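Local coordinates for oligopeptide-binding protein oppA (Lactococcus lactis, PDB 3DRF), which captures oligopeptides in a voluminous, Venus-flytrap-like cavity and serves as the receptor of an ABC transporter that imports them, at residues A339-V342 with A343-D346; K348-N351 with G352-P356; K378-L381 with D382-N385. All coordinates share one frame; numbering follows the deposited sequence.

Interaction 1: A339-V342 with A343-D346; sequences ARNV and AEVD
Asn-341 and Glu-344 are joined side chain to side chain: ND2 of Asn-341 donates to OE1 of Glu-344 over 3.0 Å, in a nearly straight bond whose N-H...O angle is 172°. The acceptor lies almost in the amide plane of Asn-341, whereas the donor comes to OE1 on its anti side, somewhat out of the carboxylate plane, and the two flat groups are turned 63° apart. The other end of the amide is satisfied too, since OD1 accepts from ND2 of Asn-428 on helix 422-435.

Asn-341 holds the N-cap position of helix 342-349, but this is a cap residue without a capping bond from its side chain. With CG flanked by both backbone neighbours of CA (chi1 56°), the amide extends to Glu-344 and Asn-428 instead. The helix begins with backbone bonds: Asn-341 O accepts from Val-345 N at 3.1 Å, and Val-342 O from Asp-346 N at 2.9 Å. CG2 of Val-345 packs against the first of these carbonyls, 3.5 Å from Asn-341 O.

Val-342 and Asp-346, one turn apart, run alongside each other in the same direction, with CG1 of Val-342 3.8 Å from OD2 of Asp-346. That buried carboxylate oxygen accepts from ND2 of Asn-540 on strand 536-549, which binds the helix to the neighbouring sheet.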
loop_
_atom_site.group_PDB
_atom_site.type_symbol
_atom_site.label_atom_id
_atom_site.label_comp_id
_atom_site.label_asym_id
_atom_site.label_seq_id
_atom_site.Cartn_x
_atom_site.Cartn_y
_atom_site.Cartn_z
ATOM N N ALA A 339 -5.440 -6.109 24.882
ATOM C CA ALA A 339 -4.975 -5.112 25.911
ATOM C C ALA A 339 -4.945 -3.672 25.355
ATOM O O ALA A 339 -4.966 -2.744 26.078
ATOM C CB ALA A 339 -3.589 -5.491 26.379
ATOM N N ARG A 340 -4.842 -3.499 24.034
ATOM C CA ARG A 340 -4.827 -2.120 23.498
ATOM C C ARG A 340 -6.198 -1.440 23.691
ATOM O O ARG A 340 -7.209 -2.060 23.743
ATOM C CB ARG A 340 -4.464 -2.065 21.971
ATOM C CG ARG A 340 -2.986 -2.456 21.672
ATOM C CD ARG A 340 -2.576 -1.987 20.255
ATOM N NE ARG A 340 -3.436 -2.593 19.231
ATOM C CZ ARG A 340 -3.365 -2.249 17.954
ATOM N NH1 ARG A 340 -4.165 -2.810 17.109
ATOM N NH2 ARG A 340 -2.485 -1.343 17.569
ATOM N N ASN A 341 -6.115 -0.108 23.806
ATOM C CA ASN A 341 -7.271 0.749 23.897
ATOM C C ASN A 341 -7.429 1.649 22.660
ATOM O O ASN A 341 -7.403 2.838 22.748
ATOM C CB ASN A 341 -7.182 1.617 25.185
ATOM C CG ASN A 341 -5.915 2.433 25.267
ATOM O OD1 ASN A 341 -4.948 2.163 24.681
ATOM N ND2 ASN A 341 -5.978 3.487 26.062
ATOM N N VAL A 342 -7.645 1.006 21.516
ATOM C CA VAL A 342 -7.649 1.728 20.249
ATOM C C VAL A 342 -8.830 2.727 20.192
ATOM O O VAL A 342 -8.676 3.794 19.712
ATOM C CB VAL A 342 -7.707 0.728 19.055
ATOM C CG1 VAL A 342 -7.826 1.455 17.778
ATOM C CG2 VAL A 342 -6.462 -0.152 19.075
ATOM N N ALA A 343 -9.997 2.342 20.695
ATOM C CA ALA A 343 -11.159 3.240 20.711
ATOM C C ALA A 343 -10.869 4.497 21.567
ATOM O O ALA A 343 -11.146 5.584 21.137
ATOM C CB ALA A 343 -12.410 2.468 21.224
ATOM N N GLU A 344 -10.290 4.322 22.749
ATOM C CA GLU A 344 -9.926 5.479 23.564
ATOM C C GLU A 344 -8.949 6.416 22.828
ATOM O O GLU A 344 -9.099 7.589 22.854
ATOM C CB GLU A 344 -9.304 5.033 24.895
ATOM C CG GLU A 344 -10.258 4.450 25.906
ATOM C CD GLU A 344 -9.635 4.278 27.264
ATOM O OE1 GLU A 344 -8.443 4.371 27.463
ATOM O OE2 GLU A 344 -10.476 4.067 28.134
ATOM N N VAL A 345 -7.944 5.862 22.152
ATOM C CA VAL A 345 -6.973 6.650 21.377
ATOM C C VAL A 345 -7.689 7.385 20.252
ATOM O O VAL A 345 -7.509 8.541 20.084
ATOM C CB VAL A 345 -5.859 5.697 20.828
ATOM C CG1 VAL A 345 -5.055 6.386 19.754
ATOM C CG2 VAL A 345 -4.983 5.199 22.010
ATOM N N ASP A 346 -8.538 6.680 19.506
ATOM C CA ASP A 346 -9.259 7.302 18.377
ATOM C C ASP A 346 -10.212 8.433 18.841
ATOM O O ASP A 346 -10.277 9.436 18.254
ATOM C CB ASP A 346 -10.060 6.262 17.585
ATOM C CG ASP A 346 -9.196 5.352 16.719
ATOM O OD1 ASP A 346 -8.055 5.589 16.531
ATOM O OD2 ASP A 346 -9.794 4.382 16.290
#

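Interaction 2: K348-N351 with G352-P356; sequences KFSN and GLSTP
OG of Ser-350 is gripped by two backbone groups: it accepts from Ser-354 N at 3.2 Å, with an N-H...O angle of 155°, and donates its own proton to the carbonyl oxygen of Asp-346, one turn back in the helix. The first torsion tucks the hydroxyl back over its own main chain, from where it spans the end of the helix and the start of the strand. The two serine side chains meet through their methylenes, CB of Ser-350 lying 3.6 Å from CB of Ser-354.

Between them the chain reverses in a type I' beta turn from Ser-350 to Leu-353, closed by Leu-353 N donating to Ser-350 O at 3.0 Å from above the carbonyl plane. Both central residues have the positive phi that defines this turn, 54° at Asn-351 and 79° at Gly-352. The amide ND2 of Asn-351 donates to the carbonyl oxygen of Ser-280.

The turn thus links the end of helix 342-349 to strand 354-356, which pairs antiparallel with strand 536-549, while the side chains of Asn-351 and Leu-353 rest on Tyr-283 of helix 283-287.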
loop_
_atom_site.group_PDB
_atom_site.type_symbol
_atom_site.label_atom_id
_atom_site.label_comp_id
_atom_site.label_asym_id
_atom_site.label_seq_id
_atom_site.Cartn_x
_atom_site.Cartn_y
_atom_site.Cartn_z
ATOM N N LYS A 348 -9.837 10.263 21.559
ATOM C CA LYS A 348 -9.027 11.372 22.070
ATOM C C LYS A 348 -8.370 12.206 20.975
ATOM O O LYS A 348 -8.262 13.383 21.115
ATOM C CB LYS A 348 -7.941 10.815 22.983
ATOM C CG LYS A 348 -7.029 11.933 23.596
ATOM C CD LYS A 348 -6.203 11.388 24.800
ATOM C CE LYS A 348 -5.251 12.458 25.384
ATOM N NZ LYS A 348 -4.491 11.834 26.449
ATOM N N PHE A 349 -7.913 11.556 19.913
ATOM C CA PHE A 349 -7.017 12.217 18.956
ATOM C C PHE A 349 -7.521 12.358 17.530
ATOM O O PHE A 349 -7.033 13.193 16.851
ATOM C CB PHE A 349 -5.644 11.496 18.904
ATOM C CG PHE A 349 -4.870 11.485 20.212
ATOM C CD1 PHE A 349 -4.266 12.649 20.694
ATOM C CD2 PHE A 349 -4.688 10.311 20.932
ATOM C CE1 PHE A 349 -3.561 12.624 21.846
ATOM C CE2 PHE A 349 -3.971 10.299 22.081
ATOM C CZ PHE A 349 -3.382 11.470 22.525
ATOM N N SER A 350 -8.425 11.505 17.059
ATOM C CA SER A 350 -8.667 11.387 15.587
ATOM C C SER A 350 -9.762 12.316 15.021
ATOM O O SER A 350 -10.051 12.263 13.866
ATOM C CB SER A 350 -8.958 9.926 15.160
ATOM O OG SER A 350 -10.325 9.609 15.334
ATOM N N ASN A 351 -10.403 13.115 15.874
ATOM C CA ASN A 351 -11.464 14.041 15.397
ATOM C C ASN A 351 -12.556 13.349 14.599
ATOM O O ASN A 351 -13.062 13.871 13.668
ATOM C CB ASN A 351 -10.847 15.216 14.623
ATOM C CG ASN A 351 -10.003 16.043 15.495
ATOM O OD1 ASN A 351 -10.462 16.502 16.514
ATOM N ND2 ASN A 351 -8.785 16.213 15.153
ATOM N N GLY A 352 -12.878 12.128 15.019
ATOM C CA GLY A 352 -13.926 11.357 14.369
ATOM C C GLY A 352 -13.553 10.661 13.058
ATOM O O GLY A 352 -14.382 9.984 12.522
ATOM N N LEU A 353 -12.312 10.788 12.586
ATOM C CA LEU A 353 -11.956 10.261 11.281
ATOM C C LEU A 353 -11.518 8.809 11.306
ATOM O O LEU A 353 -11.642 8.176 10.318
ATOM C CB LEU A 353 -10.856 11.105 10.679
ATOM C CG LEU A 353 -11.255 12.533 10.333
ATOM C CD1 LEU A 353 -9.955 13.272 10.092
ATOM C CD2 LEU A 353 -12.039 12.523 9.057
ATOM N N SER A 354 -11.056 8.334 12.450
ATOM C CA SER A 354 -10.578 6.933 12.585
ATOM C C SER A 354 -11.578 6.122 13.381
ATOM O O SER A 354 -12.002 6.538 14.432
ATOM C CB SER A 354 -9.213 6.885 13.274
ATOM O OG SER A 354 -8.250 7.525 12.494
ATOM N N THR A 355 -11.879 4.950 12.899
ATOM C CA THR A 355 -12.787 4.024 13.537
ATOM C C THR A 355 -12.031 2.708 13.816
ATOM O O THR A 355 -11.488 2.144 12.926
ATOM C CB THR A 355 -13.996 3.712 12.606
ATOM O OG1 THR A 355 -14.690 4.948 12.293
ATOM C CG2 THR A 355 -14.941 2.755 13.295
ATOM N N PRO A 356 -12.061 2.232 15.047
ATOM C CA PRO A 356 -11.375 0.962 15.357
ATOM C C PRO A 356 -11.882 -0.143 14.417
ATOM O O PRO A 356 -13.086 -0.327 14.297
ATOM C CB PRO A 356 -11.824 0.646 16.805
ATOM C CG PRO A 356 -11.999 2.062 17.416
ATOM C CD PRO A 356 -12.627 2.855 16.283
#

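Interaction 3: K378-L381 with D382-N385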
loop_
_atom_site.group_PDB
_atom_site.type_symbol
_atom_site.label_atom_id
_atom_site.label_comp_id
_atom_site.label_asym_id
_atom_site.label_seq_id
_atom_site.Cartn_x
_atom_site.Cartn_y
_atom_site.Cartn_z
ATOM N N LYS A 378 -12.627 -3.624 20.866
ATOM C CA LYS A 378 -12.984 -3.322 22.258
ATOM C C LYS A 378 -11.891 -3.837 23.185
ATOM O O LYS A 378 -11.529 -4.957 23.132
ATOM C CB LYS A 378 -14.327 -4.002 22.608
ATOM C CG LYS A 378 -14.799 -3.803 24.027
ATOM C CD LYS A 378 -16.168 -4.373 24.176
ATOM C CE LYS A 378 -16.732 -4.165 25.631
ATOM N NZ LYS A 378 -16.653 -2.746 26.052
ATOM N N GLN A 379 -11.373 -2.946 24.028
ATOM C CA GLN A 379 -10.357 -3.345 24.999
ATOM C C GLN A 379 -10.951 -4.411 25.944
ATOM O O GLN A 379 -12.065 -4.286 26.347
ATOM C CB GLN A 379 -9.861 -2.136 25.813
ATOM C CG GLN A 379 -8.663 -2.530 26.727
ATOM C CD GLN A 379 -8.125 -1.341 27.546
ATOM O OE1 GLN A 379 -6.962 -1.204 27.744
ATOM N NE2 GLN A 379 -9.010 -0.545 28.031
ATOM N N ASP A 380 -10.187 -5.447 26.226
ATOM C CA ASP A 380 -10.609 -6.477 27.205
ATOM C C ASP A 380 -9.376 -6.942 27.988
ATOM O O ASP A 380 -8.806 -7.958 27.739
ATOM C CB ASP A 380 -11.359 -7.623 26.512
ATOM C CG ASP A 380 -12.129 -8.487 27.492
ATOM O OD1 ASP A 380 -11.831 -8.418 28.658
ATOM O OD2 ASP A 380 -13.012 -9.161 27.011
ATOM N N LEU A 381 -9.038 -6.175 29.002
ATOM C CA LEU A 381 -7.885 -6.478 29.856
ATOM C C LEU A 381 -8.098 -7.773 30.665
ATOM O O LEU A 381 -7.230 -8.521 30.834
ATOM C CB LEU A 381 -7.581 -5.307 30.823
ATOM C CG LEU A 381 -7.062 -4.051 30.101
ATOM C CD1 LEU A 381 -7.137 -2.882 31.112
ATOM C CD2 LEU A 381 -5.615 -4.240 29.689
ATOM N N ASP A 382 -9.326 -8.016 31.100
ATOM C CA ASP A 382 -9.601 -9.238 31.841
ATOM C C ASP A 382 -9.364 -10.486 30.967
ATOM O O ASP A 382 -8.793 -11.431 31.397
ATOM C CB ASP A 382 -11.051 -9.281 32.403
ATOM C CG ASP A 382 -11.328 -8.241 33.482
ATOM O OD1 ASP A 382 -10.427 -7.614 33.943
ATOM O OD2 ASP A 382 -12.483 -8.092 33.760
ATOM N N LYS A 383 -9.855 -10.448 29.730
ATOM C CA LYS A 383 -9.623 -11.576 28.797
ATOM C C LYS A 383 -8.139 -11.791 28.489
ATOM O O LYS A 383 -7.684 -12.861 28.455
ATOM C CB LYS A 383 -10.429 -11.371 27.498
ATOM C CG LYS A 383 -10.286 -12.515 26.499
ATOM C CD LYS A 383 -11.336 -12.397 25.382
ATOM C CE LYS A 383 -11.279 -13.641 24.539
ATOM N NZ LYS A 383 -12.260 -13.708 23.429
ATOM N N ALA A 384 -7.423 -10.697 28.271
ATOM C CA ALA A 384 -5.998 -10.763 28.035
ATOM C C ALA A 384 -5.255 -11.435 29.177
ATOM O O ALA A 384 -4.516 -12.319 28.957
ATOM C CB ALA A 384 -5.454 -9.347 27.802
ATOM N N ASN A 385 -5.500 -10.976 30.403
ATOM C CA ASN A 385 -4.881 -11.600 31.590
ATOM C C ASN A 385 -5.258 -13.102 31.740
ATOM O O ASN A 385 -4.420 -13.887 32.046
ATOM C CB ASN A 385 -5.226 -10.769 32.871
ATOM C CG ASN A 385 -4.345 -9.510 33.030
ATOM O OD1 ASN A 385 -3.185 -9.566 32.997
ATOM N ND2 ASN A 385 -4.993 -8.402 33.268
HETATM O O HOH W 1 -11.914 -6.494 30.703
#
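With CG of Asp-380 opposite the backbone N (chi1 -164°) and beside the carbonyl carbon, the carboxylate turns toward the first turn of the helix, where it meets the backbone N and CB of Lys-383, not its ammonium. Lys-383 shares the trans first torsion, and its chain, extended beyond CG, carries NZ away from the cap, where NZ is hydrogen-bonded to OH of Tyr-338 on helix 330-339. The two side chains cross at about a right angle. CB of Lys-383 lies against the carboxylate, 3.3 Å from CG of Asp-380.

OD1 of Asp-380 accepts from Lys-383 N at 3.0 Å. The N-H...O angle of 164° shows a straight approach at the hydrogen, yet the donor meets the oxygen from above the carboxylate plane, 62° out of it. The same OD1 takes a hydrogen bond from a water at 2.8 Å, and that water in turn accepts from Asp-382 N at 3.0 Å. One carboxylate oxygen therefore serves two amides of the first turn, one directly and the other through water.

This is a classical aspartate N-cap, with Asp-380 immediately ahead of helix 381-390. Its negative charge would be expected to interact favourably with the helix dipole. Behind the cap the regular backbone bonds begin: Asp-380 O accepts from Ala-384 N at 3.1 Å, and Leu-381 O from Asn-385 N at 3.0 Å. CB of Ala-384 sits 3.6 Å from Asp-380 O on the side that packs against Ala-335 and Tyr-338.

OD1 of Asn-385 accepts from NH2 of Arg-402.

Followed from the N terminus, the three contacts come in series, neither nesting nor crossing: interactions 1 and 3 begin helices, and interaction 2 closes a beta turn. Interaction 1 starts helix 342-349 just after helix 330-339; interaction 2 ends that helix and leads into strand 354-356. Because the chain doubles back there, the two pack together, OD2 of Asp-346 lying 3.2 Å from CD of Pro-356. A longer excursion reaches interaction 3, which lies against interaction 1, with CA of Ala-339 3.9 Å from CD2 of Leu-381. Interaction 1 is joined to helix 422-435 and strand 536-549, interaction 2 to that strand and helix 283-287, and interaction 3 to helix 330-339. Interactions 2 and 3 do not touch.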